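Local coordinates for protein hydrogenase maturation factor (PDB 3VTI) that probably transfers the carbamoyl group of carbamoyl phosphate to the C-terminal cysteine of HypE, using ATP, in the maturation of [NiFe] hydrogenases, at residues A[109-114]-A[140-145]. Residues are numbered along the deposited sequence; the frame is centred on the assembly and turned at random.
With ZN (zinc ion), chain E.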
loop_
_atom_site.group_PDB
_atom_site.type_symbol
_atom_site.label_atom_id
_atom_site.label_comp_id
_atom_site.label_asym_id
_atom_site.label_seq_id
_atom_site.Cartn_x
_atom_site.Cartn_y
_atom_site.Cartn_z
ATOM N N PRO A 109 22.907 -59.696 -9.300
ATOM C CA PRO A 109 22.980 -58.943 -10.546
ATOM C C PRO A 109 22.892 -59.840 -11.772
ATOM O O PRO A 109 23.107 -61.055 -11.690
ATOM C CB PRO A 109 24.377 -58.321 -10.495
ATOM C CG PRO A 109 24.678 -58.205 -9.069
ATOM C CD PRO A 109 24.055 -59.396 -8.424
ATOM N N ASP A 110 22.580 -59.232 -12.903
ATOM C CA ASP A 110 22.643 -59.920 -14.173
ATOM C C ASP A 110 24.094 -60.283 -14.475
ATOM O O ASP A 110 25.001 -59.486 -14.214
ATOM C CB ASP A 110 22.046 -59.026 -15.254
ATOM C CG ASP A 110 20.639 -58.573 -14.906
ATOM O OD1 ASP A 110 19.711 -59.422 -14.959
ATOM O OD2 ASP A 110 20.470 -57.378 -14.564
ATOM N N MET A 111 24.304 -61.485 -15.006
ATOM C CA MET A 111 25.659 -61.989 -15.266
ATOM C C MET A 111 25.951 -62.245 -16.743
ATOM O O MET A 111 25.129 -62.819 -17.473
ATOM C CB MET A 111 25.944 -63.269 -14.466
ATOM C CG MET A 111 26.194 -63.056 -12.973
ATOM S SD MET A 111 26.185 -64.618 -12.030
ATOM C CE MET A 111 24.441 -65.056 -12.054
ATOM N N GLY A 112 27.146 -61.834 -17.160
ATOM C CA GLY A 112 27.637 -62.104 -18.497
ATOM C C GLY A 112 27.814 -63.594 -18.685
ATOM O O GLY A 112 27.959 -64.329 -17.708
ATOM N N VAL A 113 27.781 -64.036 -19.942
ATOM C CA VAL A 113 27.973 -65.448 -20.293
ATOM C C VAL A 113 29.253 -66.019 -19.653
ATOM O O VAL A 113 30.333 -65.438 -19.788
ATOM C CB VAL A 113 28.051 -65.639 -21.839
ATOM C CG1 VAL A 113 27.760 -67.079 -22.216
ATOM C CG2 VAL A 113 27.075 -64.713 -22.555
ATOM N N CYS A 114 29.123 -67.141 -18.951
ATOM C CA CYS A 114 30.269 -67.808 -18.321
ATOM C C CYS A 114 31.042 -68.604 -19.353
ATOM O O CYS A 114 30.538 -68.865 -20.443
ATOM C CB CYS A 114 29.810 -68.745 -17.196
ATOM S SG CYS A 114 29.006 -70.282 -17.752
ATOM N N GLY A 140 23.876 -65.513 -16.946
ATOM C CA GLY A 140 22.605 -65.167 -17.576
ATOM C C GLY A 140 21.876 -64.084 -16.809
ATOM O O GLY A 140 22.439 -63.498 -15.873
ATOM N N PRO A 141 20.609 -63.808 -17.196
ATOM C CA PRO A 141 19.844 -62.753 -16.553
ATOM C C PRO A 141 19.359 -63.174 -15.170
ATOM O O PRO A 141 18.952 -64.324 -14.960
ATOM C CB PRO A 141 18.669 -62.548 -17.499
ATOM C CG PRO A 141 18.505 -63.848 -18.184
ATOM C CD PRO A 141 19.852 -64.466 -18.276
ATOM N N ARG A 142 19.449 -62.244 -14.226
ATOM C CA ARG A 142 18.918 -62.445 -12.900
ATOM C C ARG A 142 17.987 -61.282 -12.619
ATOM O O ARG A 142 16.833 -61.303 -13.059
ATOM C CB ARG A 142 20.044 -62.548 -11.867
ATOM C CG ARG A 142 20.951 -63.760 -12.027
ATOM C CD ARG A 142 20.209 -65.084 -11.790
ATOM N NE ARG A 142 21.113 -66.228 -11.932
ATOM C CZ ARG A 142 21.438 -66.812 -13.087
ATOM N NH1 ARG A 142 20.922 -66.385 -14.236
ATOM N NH2 ARG A 142 22.291 -67.827 -13.087
ATOM N N PHE A 143 18.486 -60.253 -11.936
ATOM C CA PHE A 143 17.670 -59.102 -11.587
ATOM C C PHE A 143 16.712 -58.611 -12.677
ATOM O O PHE A 143 15.568 -58.255 -12.376
ATOM C CB PHE A 143 18.541 -57.936 -11.144
ATOM C CG PHE A 143 17.771 -56.665 -10.939
ATOM C CD1 PHE A 143 17.915 -55.600 -11.821
ATOM C CD2 PHE A 143 16.877 -56.542 -9.881
ATOM C CE1 PHE A 143 17.198 -54.419 -11.639
ATOM C CE2 PHE A 143 16.150 -55.360 -9.691
ATOM C CZ PHE A 143 16.317 -54.302 -10.576
ATOM N N SER A 144 17.188 -58.562 -13.924
ATOM C CA SER A 144 16.417 -57.997 -15.031
ATOM C C SER A 144 15.103 -58.724 -15.310
ATOM O O SER A 144 14.190 -58.154 -15.918
ATOM C CB SER A 144 17.270 -57.912 -16.301
ATOM O OG SER A 144 17.561 -59.187 -16.826
ATOM N N ILE A 145 14.996 -59.967 -14.856
ATOM C CA ILE A 145 13.775 -60.754 -15.084
ATOM C C ILE A 145 13.041 -61.181 -13.804
ATOM O O ILE A 145 12.104 -61.961 -13.874
ATOM C CB ILE A 145 14.052 -62.006 -15.972
ATOM C CG1 ILE A 145 15.025 -62.965 -15.258
ATOM C CG2 ILE A 145 14.536 -61.568 -17.367
ATOM C CD1 ILE A 145 15.366 -64.221 -16.006
HETATM ZN ZN ZN E . 26.709 -70.240 -17.944
#
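Met111 and Gly140 form a single antiparallel hydrogen-bonded pair, Met111 N giving to Gly140 O at 2.9 Å and Gly140 N returning a bond to Met111 O at 3.0 Å. Glycine suits this place because its backbone angles would press a CB against the preceding carbonyl oxygen. Beside the pair, Asp110 OD1 accepts three bonds from Arg142 and from Ser144 in the 3-10 segment 143-145: Ser144 N comes to its syn lone pair, Arg142 N to its anti side, tilted 28° out of the carboxylate plane, and Ser144 OG, 2.9 Å from OD1, from above that plane. A short carboxylate matches this cluster of donors; an alanine here would probably take from the amides of Arg142 and Ser144 the acceptor they share and leave the serine hydroxyl freer to turn. The unbranched Met111 chain, bent at chi3 (-72°), lays CE over one face of the Arg142 guanidinium, 3.5 Å from NE. Arginine has N-H groups enough for two carbonyls, NH1 bonding Pro141 O and NH2 Cys136 O. Cys114 SG binds zinc at 2.3 Å, with Cys117, Cys136 and Cys139; the segments lead into Cys114 and out of Cys139, and their pairing closes the base of the four-cysteine HypF zinc finger.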